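Local coordinates for 2-oxoadipate dioxygenase/decarboxylase, chloroplastic/amyloplastic (Oryza sativa, PDB 6W1K), which catalyses the iron(II)-dependent decarboxylation and hydroxylation of 2-oxoadipate to D-2-hydroxyglutarate in plastids, a step of plant lysine catabolism, at residues A61-G66 with S180-W185; K95-L100 with S125-D130; Q240-V245 with I266-R271. All coordinates share one frame; numbering follows the deposited sequence.

Contact 1 of 3, residues A61-G66 with S180-W185. With OOG (2-oxoadipic acid), chain F.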
# COMPACT_ATOMS: atom_id res chain seq x y z
N ALA A 61 1.59 -1.10 0.32
CA ALA A 61 0.52 -1.38 1.28
C ALA A 61 -0.07 -2.77 1.04
O ALA A 61 -0.08 -3.25 -0.09
CB ALA A 61 -0.57 -0.31 1.22
N PHE A 62 -0.46 -3.44 2.12
CA PHE A 62 -1.00 -4.80 2.10
C PHE A 62 -2.22 -4.86 3.01
O PHE A 62 -2.31 -4.11 3.99
CB PHE A 62 0.03 -5.87 2.55
CG PHE A 62 1.30 -5.88 1.75
CD1 PHE A 62 2.37 -5.05 2.09
CD2 PHE A 62 1.44 -6.72 0.67
CE1 PHE A 62 3.52 -5.08 1.34
CE2 PHE A 62 2.59 -6.77 -0.09
CZ PHE A 62 3.64 -5.95 0.26
N ARG A 63 -3.14 -5.79 2.70
CA ARG A 63 -4.35 -6.03 3.47
C ARG A 63 -4.41 -7.47 3.96
O ARG A 63 -3.96 -8.40 3.27
CB ARG A 63 -5.59 -5.72 2.63
CG ARG A 63 -5.67 -4.27 2.17
CD ARG A 63 -6.99 -3.99 1.50
NE ARG A 63 -7.08 -2.59 1.10
CZ ARG A 63 -8.08 -2.11 0.37
NH1 ARG A 63 -9.06 -2.91 -0.02
NH2 ARG A 63 -8.09 -0.84 0.02
N THR A 64 -4.99 -7.67 5.14
CA THR A 64 -4.97 -9.00 5.73
C THR A 64 -6.21 -9.24 6.59
O THR A 64 -6.92 -8.31 6.98
CB THR A 64 -3.73 -9.24 6.59
OG1 THR A 64 -3.85 -8.48 7.80
CG2 THR A 64 -2.43 -8.82 5.88
N PHE A 65 -6.45 -10.52 6.91
CA PHE A 65 -7.50 -10.89 7.85
C PHE A 65 -6.91 -11.03 9.25
O PHE A 65 -6.04 -11.89 9.48
CB PHE A 65 -8.14 -12.22 7.44
CG PHE A 65 -9.02 -12.13 6.23
CD1 PHE A 65 -10.15 -11.34 6.23
CD2 PHE A 65 -8.74 -12.90 5.11
CE1 PHE A 65 -11.00 -11.31 5.11
CE2 PHE A 65 -9.57 -12.88 3.99
CZ PHE A 65 -10.69 -12.07 3.98
N GLY A 66 -7.38 -10.21 10.18
CA GLY A 66 -6.92 -10.25 11.56
C GLY A 66 -7.52 -11.36 12.40
O GLY A 66 -8.30 -11.11 13.34
N SER A 180 -18.47 -5.85 4.43
CA SER A 180 -17.14 -5.27 4.48
C SER A 180 -16.50 -5.40 3.11
O SER A 180 -16.07 -6.50 2.72
CB SER A 180 -16.27 -5.95 5.54
OG SER A 180 -14.91 -5.55 5.34
N GLU A 181 -16.39 -4.28 2.39
CA GLU A 181 -15.70 -4.30 1.10
C GLU A 181 -14.23 -4.66 1.25
O GLU A 181 -13.64 -5.26 0.35
CB GLU A 181 -15.86 -2.95 0.42
CG GLU A 181 -17.36 -2.65 0.15
CD GLU A 181 -17.56 -1.61 -0.92
OE1 GLU A 181 -17.31 -1.94 -2.09
OE2 GLU A 181 -17.95 -0.46 -0.60
N TYR A 182 -13.63 -4.26 2.36
CA TYR A 182 -12.27 -4.68 2.65
C TYR A 182 -12.17 -6.19 2.71
O TYR A 182 -11.26 -6.79 2.14
CB TYR A 182 -11.84 -4.03 3.96
CG TYR A 182 -10.40 -4.30 4.39
CD1 TYR A 182 -10.02 -5.54 4.87
CD2 TYR A 182 -9.45 -3.29 4.35
CE1 TYR A 182 -8.74 -5.81 5.26
CE2 TYR A 182 -8.14 -3.54 4.75
CZ TYR A 182 -7.81 -4.79 5.23
OH TYR A 182 -6.54 -5.07 5.65
N ALA A 183 -13.10 -6.83 3.44
CA ALA A 183 -13.06 -8.30 3.54
C ALA A 183 -13.17 -8.94 2.16
O ALA A 183 -12.49 -9.93 1.87
CB ALA A 183 -14.18 -8.83 4.44
N ALA A 184 -14.07 -8.42 1.32
CA ALA A 184 -14.26 -8.97 -0.02
C ALA A 184 -13.00 -8.80 -0.87
O ALA A 184 -12.61 -9.72 -1.61
CB ALA A 184 -15.46 -8.28 -0.68
N TRP A 185 -12.36 -7.63 -0.81
CA TRP A 185 -11.09 -7.41 -1.50
C TRP A 185 -10.07 -8.47 -1.10
O TRP A 185 -9.43 -9.09 -1.95
CB TRP A 185 -10.53 -5.99 -1.20
CG TRP A 185 -9.37 -5.68 -2.10
CD1 TRP A 185 -9.44 -5.02 -3.29
CD2 TRP A 185 -7.99 -6.03 -1.91
NE1 TRP A 185 -8.21 -4.98 -3.87
CE2 TRP A 185 -7.30 -5.56 -3.03
CE3 TRP A 185 -7.29 -6.67 -0.90
CZ2 TRP A 185 -5.93 -5.74 -3.19
CZ3 TRP A 185 -5.92 -6.82 -1.05
CH2 TRP A 185 -5.27 -6.39 -2.20
C2 OOG F . -4.22 1.21 2.55
C3 OOG F . -4.81 2.61 2.53
C4 OOG F . -4.03 3.53 3.48
C6 OOG F . -2.26 5.45 3.10
O4 OOG F . -2.64 6.08 4.11
O3 OOG F . -1.47 6.00 2.29
C5 OOG F . -2.74 4.03 2.84
C1 OOG F . -5.10 0.20 1.79
O1 OOG F . -4.96 -0.96 1.97
O2 OOG F . -6.07 0.62 0.88
O5 OOG F . -2.10 3.32 2.15
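R63 runs between two aromatic rings of helix 181-189 on its way from strand 57-65 to the substrate. The strand and helix segments cross nearly at right angles, and the contact is buried. Its aromatic part is a cation-pi contact and a CH-pi contact. The R63 guanidinium lies over the face of W185, with CZ 4.7 Å from the centroid of the five-membered ring; its NH1 sits toward the rim of that face. Its plane is turned 61° against the indole, so this is no flat stack. Against Y182 it is CD that touches, 4.0 Å from the ring centroid and over the face, with the guanidinium and phenol planes only 16° apart. CG of Y182 stands anti to the backbone N (chi1 -177°), which carries the phenol across to the strand.

Two hydrogen bonds, both almost straight, join R63 to the far carboxylate of 2-oxoadipate: NE gives to O1 at 2.8 Å and NH2 to O2 at 2.6 Å. NH1 has a partner in T306. The one hydrogen bond between the segments runs from T64 N to Y182 OH, 3.1 Å, and the same hydroxyl is hydrogen-bonded to S125 OG. Replacing Y182 by an alanine would probably open a gap beside the R63 methylenes and leave T64 N and S125 OG without this hydroxyl partner.

Farther along the strand, the F65 ring tip reaches the helix backbone, CZ lying 3.5 Å from A183 O. At the helix start, S180 OG caps A183 N.

Gripped by its substrate and flanked by two rings, the guanidinium has little freedom to turn; its charge would probably favour an ionised distal carboxylate, consistent with selection of a dicarboxylic substrate.

Contact 2 of 3, residues K95-L100 with S125-D130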
# COMPACT_ATOMS: atom_id res chain seq x y z
N LYS A 95 -14.59 1.14 9.74
CA LYS A 95 -14.26 0.05 8.84
C LYS A 95 -13.74 -1.19 9.56
O LYS A 95 -13.50 -2.21 8.90
CB LYS A 95 -13.20 0.51 7.83
CG LYS A 95 -13.68 1.56 6.83
CD LYS A 95 -12.47 2.08 6.00
CE LYS A 95 -12.94 2.83 4.75
NZ LYS A 95 -13.44 4.18 5.14
N LYS A 96 -13.57 -1.13 10.88
CA LYS A 96 -13.13 -2.27 11.68
C LYS A 96 -11.76 -2.76 11.25
O LYS A 96 -11.53 -3.96 11.08
CB LYS A 96 -14.17 -3.40 11.62
CG LYS A 96 -15.62 -2.88 11.86
CD LYS A 96 -16.59 -3.91 12.40
CE LYS A 96 -18.03 -3.31 12.57
NZ LYS A 96 -18.91 -4.25 13.29
N LEU A 97 -10.82 -1.82 11.10
CA LEU A 97 -9.46 -2.10 10.69
C LEU A 97 -8.45 -1.55 11.69
O LEU A 97 -8.72 -0.58 12.40
CB LEU A 97 -9.16 -1.47 9.32
CG LEU A 97 -10.17 -1.65 8.18
CD1 LEU A 97 -9.81 -0.77 6.98
CD2 LEU A 97 -10.23 -3.13 7.80
N ARG A 98 -7.28 -2.16 11.72
CA ARG A 98 -6.11 -1.68 12.45
C ARG A 98 -4.97 -1.75 11.45
O ARG A 98 -4.99 -2.59 10.55
CB ARG A 98 -5.84 -2.56 13.68
CG ARG A 98 -4.52 -2.34 14.35
CD ARG A 98 -4.41 -3.21 15.62
NE ARG A 98 -4.00 -4.58 15.33
CZ ARG A 98 -2.74 -5.03 15.37
NH1 ARG A 98 -1.74 -4.22 15.72
NH2 ARG A 98 -2.48 -6.29 15.07
N ALA A 99 -4.01 -0.83 11.56
CA ALA A 99 -2.87 -0.82 10.66
C ALA A 99 -1.62 -0.45 11.44
O ALA A 99 -1.68 0.22 12.46
CB ALA A 99 -3.06 0.18 9.50
N LEU A 100 -0.47 -0.92 10.94
CA LEU A 100 0.84 -0.56 11.45
C LEU A 100 1.70 -0.23 10.25
O LEU A 100 1.60 -0.88 9.21
CB LEU A 100 1.45 -1.70 12.21
CG LEU A 100 2.60 -1.54 13.19
CD1 LEU A 100 2.27 -0.57 14.28
CD2 LEU A 100 2.88 -2.94 13.77
N SER A 125 -2.38 -3.38 6.95
CA SER A 125 -3.62 -3.29 7.71
C SER A 125 -4.19 -4.70 7.90
O SER A 125 -3.79 -5.66 7.22
CB SER A 125 -4.60 -2.36 7.00
OG SER A 125 -4.91 -2.82 5.72
N GLU A 126 -5.07 -4.83 8.88
CA GLU A 126 -5.82 -6.07 9.07
C GLU A 126 -7.27 -5.77 9.42
O GLU A 126 -7.56 -4.80 10.12
CB GLU A 126 -5.20 -6.94 10.17
CG GLU A 126 -5.29 -6.38 11.58
CD GLU A 126 -4.50 -7.19 12.62
OE1 GLU A 126 -3.70 -8.10 12.26
OE2 GLU A 126 -4.67 -6.91 13.82
N LEU A 127 -8.16 -6.62 8.95
CA LEU A 127 -9.56 -6.56 9.35
C LEU A 127 -9.76 -7.21 10.72
O LEU A 127 -9.28 -8.32 10.98
CB LEU A 127 -10.40 -7.27 8.30
CG LEU A 127 -11.92 -7.32 8.52
CD1 LEU A 127 -12.61 -6.01 8.34
CD2 LEU A 127 -12.42 -8.36 7.49
N LEU A 128 -10.48 -6.52 11.60
CA LEU A 128 -10.78 -7.02 12.93
C LEU A 128 -12.00 -7.94 12.81
O LEU A 128 -13.15 -7.54 13.03
CB LEU A 128 -11.00 -5.88 13.91
CG LEU A 128 -9.85 -4.88 14.01
CD1 LEU A 128 -10.30 -3.67 14.82
CD2 LEU A 128 -8.62 -5.54 14.63
N VAL A 129 -11.70 -9.19 12.46
CA VAL A 129 -12.73 -10.14 12.03
C VAL A 129 -13.74 -10.38 13.13
O VAL A 129 -14.94 -10.53 12.87
CB VAL A 129 -12.07 -11.46 11.58
CG1 VAL A 129 -13.13 -12.54 11.27
CG2 VAL A 129 -11.26 -11.22 10.36
N ASP A 130 -13.27 -10.42 14.37
CA ASP A 130 -14.17 -10.73 15.47
C ASP A 130 -15.18 -9.63 15.70
O ASP A 130 -16.05 -9.79 16.55
CB ASP A 130 -13.38 -11.00 16.76
CG ASP A 130 -12.56 -9.81 17.20
OD1 ASP A 130 -12.59 -8.77 16.51
OD2 ASP A 130 -11.88 -9.93 18.24
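E126 OE2 is gripped by two nitrogens of R98, NE at 2.9 Å and NH2 at 2.6 Å, in a salt bridge across an antiparallel strand pair. Both come from the same face of the carboxylate, well out of its plane, and the two flat groups are turned 72° against each other. R98 bends at chi3 (82°) to bring both nitrogens round to this oxygen, while E126 OE1 accepts from I72 N.

Strands 97-103 and 121-127 lie side by side here in the mixed sheet of this glyoxalase-clan fold. R98 and E126 form a hydrogen-bonded pair, bonded both ways, with E126 N to R98 O at 2.8 Å. Non-hydrogen-bonded pairs flank it: L97 with L127, and A99 with S125. Their side chains lie on the other face of the sheet, toward helix 181-189, where L97 and L127 both touch Y182.

K96 and L97 both face F92 in a G1 beta bulge at the start of strand 97-103. L128, at the centre of an inverse gamma turn, donates from its N to K96 O at 2.8 Å, and L127 CD1 comes within 3.6 Å of that same oxygen.

Contact 3 of 3, residues Q240-V245 with I266-R271. With NI (nickel (II) ion), chain E; OOG (2-oxoadipic acid), chain F.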
# COMPACT_ATOMS: atom_id res chain seq x y z
N GLN A 240 0.15 15.06 1.77
CA GLN A 240 -0.90 15.23 0.77
C GLN A 240 -0.90 14.03 -0.16
O GLN A 240 0.14 13.67 -0.72
CB GLN A 240 -0.70 16.54 0.00
CG GLN A 240 -0.32 17.71 0.90
CD GLN A 240 -0.46 19.07 0.22
OE1 GLN A 240 -0.67 19.16 -0.99
NE2 GLN A 240 -0.32 20.14 1.00
N GLN A 241 -2.06 13.39 -0.31
CA GLN A 241 -2.11 12.10 -0.97
C GLN A 241 -3.27 12.05 -1.94
O GLN A 241 -4.33 12.63 -1.68
CB GLN A 241 -2.23 10.98 0.04
CG GLN A 241 -1.04 10.85 0.98
CD GLN A 241 -1.33 9.88 2.11
OE1 GLN A 241 -1.78 10.26 3.19
NE2 GLN A 241 -1.06 8.61 1.85
N SER A 242 -3.05 11.39 -3.07
CA SER A 242 -4.10 11.09 -4.04
C SER A 242 -3.89 9.67 -4.54
O SER A 242 -2.83 9.07 -4.34
CB SER A 242 -4.10 12.10 -5.20
OG SER A 242 -2.84 12.10 -5.84
N SER A 243 -4.92 9.10 -5.17
CA SER A 243 -4.88 7.70 -5.58
C SER A 243 -5.84 7.50 -6.75
O SER A 243 -6.83 8.21 -6.88
CB SER A 243 -5.30 6.74 -4.46
OG SER A 243 -6.65 6.89 -4.11
N THR A 244 -5.52 6.53 -7.61
CA THR A 244 -6.42 6.17 -8.69
C THR A 244 -7.54 5.29 -8.14
O THR A 244 -7.41 4.67 -7.08
CB THR A 244 -5.71 5.43 -9.82
OG1 THR A 244 -5.02 4.29 -9.28
CG2 THR A 244 -4.73 6.32 -10.56
N VAL A 245 -8.64 5.26 -8.88
CA VAL A 245 -9.64 4.22 -8.70
C VAL A 245 -9.04 2.89 -9.14
O VAL A 245 -8.43 2.79 -10.21
CB VAL A 245 -10.90 4.56 -9.50
CG1 VAL A 245 -11.95 3.46 -9.35
CG2 VAL A 245 -11.46 5.91 -9.03
N ILE A 266 -2.96 2.68 -7.57
CA ILE A 266 -1.68 3.33 -7.33
C ILE A 266 -1.93 4.67 -6.64
O ILE A 266 -2.92 5.36 -6.93
CB ILE A 266 -0.87 3.49 -8.65
CG1 ILE A 266 0.52 4.07 -8.34
CG2 ILE A 266 -1.59 4.38 -9.68
CD1 ILE A 266 1.56 3.95 -9.50
N GLU A 267 -1.04 5.02 -5.72
CA GLU A 267 -1.16 6.25 -4.95
C GLU A 267 0.01 7.17 -5.29
O GLU A 267 1.04 6.75 -5.84
CB GLU A 267 -1.23 5.92 -3.45
CG GLU A 267 -1.34 7.10 -2.54
CD GLU A 267 -0.98 6.76 -1.09
OE1 GLU A 267 -1.43 5.71 -0.61
OE2 GLU A 267 -0.24 7.54 -0.44
N PHE A 268 -0.22 8.47 -5.05
CA PHE A 268 0.77 9.53 -5.21
C PHE A 268 0.79 10.37 -3.94
O PHE A 268 -0.27 10.73 -3.41
CB PHE A 268 0.45 10.38 -6.44
CG PHE A 268 -0.26 9.61 -7.52
CD1 PHE A 268 0.42 8.67 -8.29
CD2 PHE A 268 -1.61 9.85 -7.78
CE1 PHE A 268 -0.24 7.97 -9.30
CE2 PHE A 268 -2.27 9.15 -8.78
CZ PHE A 268 -1.60 8.20 -9.53
N ALA A 269 1.98 10.64 -3.43
CA ALA A 269 2.10 11.29 -2.14
C ALA A 269 3.17 12.35 -2.17
O ALA A 269 4.25 12.17 -2.75
CB ALA A 269 2.38 10.28 -1.02
N GLU A 270 2.87 13.48 -1.53
CA GLU A 270 3.84 14.55 -1.34
C GLU A 270 4.03 14.76 0.15
O GLU A 270 3.05 14.96 0.88
CB GLU A 270 3.38 15.87 -1.99
CG GLU A 270 4.48 16.97 -1.94
CD GLU A 270 4.21 18.17 -2.86
OE1 GLU A 270 3.27 18.11 -3.67
OE2 GLU A 270 4.95 19.19 -2.76
N ARG A 271 5.27 14.69 0.60
CA ARG A 271 5.62 14.99 1.98
C ARG A 271 6.34 16.33 2.00
O ARG A 271 7.43 16.47 1.43
CB ARG A 271 6.50 13.88 2.56
CG ARG A 271 5.87 12.47 2.45
CD ARG A 271 6.77 11.34 3.04
NE ARG A 271 5.98 10.11 3.07
CZ ARG A 271 5.16 9.76 4.06
NH1 ARG A 271 4.46 8.65 3.97
NH2 ARG A 271 5.06 10.51 5.14
NI NI E . -0.99 4.37 0.67
C2 OOG F . -4.22 1.21 2.55
C3 OOG F . -4.81 2.61 2.53
C4 OOG F . -4.03 3.53 3.48
C6 OOG F . -2.26 5.45 3.10
O4 OOG F . -2.64 6.08 4.11
O3 OOG F . -1.47 6.00 2.29
C5 OOG F . -2.74 4.03 2.84
C1 OOG F . -5.10 0.20 1.79
O1 OOG F . -4.96 -0.96 1.97
O2 OOG F . -6.07 0.62 0.88
O5 OOG F . -2.10 3.32 2.15
O HOH W 1 1.16 20.59 -2.80
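CG of E267 stands anti to the backbone N (chi1 179°) and CG of Q241 anti to its own carbonyl carbon (chi1 -64°), and the two extended chains rise from one face of the sheet to meet beside the metal, which E267 alone of the two binds. There Q241 NE2 gives a hydrogen bond to E267 OE2, 2.7 Å long. The oxygen lies in the amide plane of Q241, yet the nitrogen meets it from above the carboxylate plane, 47° out of it. The other carboxylate oxygen, OE1, binds the nickel ion at 1.9 Å; H59 and H195 complete the protein ligands. 2-oxoadipate chelates the same ion through O3 of the carboxylate next to the keto group and through the keto oxygen O5, the latter at 2.1 Å. Q241 NE2 also makes a weak hydrogen bond to O3, at 2.7 Å, while its OE1 is held by N298.

The antiparallel backbone ladder of strands 239-243 and 258-271 carries this pair. Q240 with E270 and S242 with F268 are hydrogen-bonded both ways; Q241 with A269 and S243 with E267 are non-hydrogen-bonded pairs. At the end of the ladder T244 N bonds to I266 O, and I266 N returns a bond to T244 OG1 at 3.1 Å.

On the opposite face S242 OG meets the F268 ring at its edge, 3.2 Å from CD2, and is hydrogen-bonded to N214. T244 CG2 touches the ring tip, 3.8 Å from CZ.

Two histidines and a glutamate make the facial triad of the iron(II) site, which nickel occupies here. With one oxygen on the metal and the other held by Q241, the E267 carboxylate is restrained from rotating; the same amide would probably steady the substrate carboxylate.

How the contacts relate
Contacts 1 and 3 take hold of opposite ends of 2-oxoadipate: 61-66 with 180-185 binds the distal carboxylate, 240-245 with 266-271 the metal-bound end. Their centres are 20 Å apart and their nearest atoms about 6 Å, with 2-oxoadipate touching both. Contact 2 lies next to contact 1, with 8 Å between centres, strands 57-65 and 121-127 being neighbours in the sheet all three share. The two meet directly: Y182 OH is 2.8 Å from S125 OG, and Y182 CD2 is 3.5 Å from L97 CD2. Contact 2 comes to the pocket through S125, whose side chain lies about 4 Å from that of R63 and from 2-oxoadipate; its centre is 22 Å from that of contact 3.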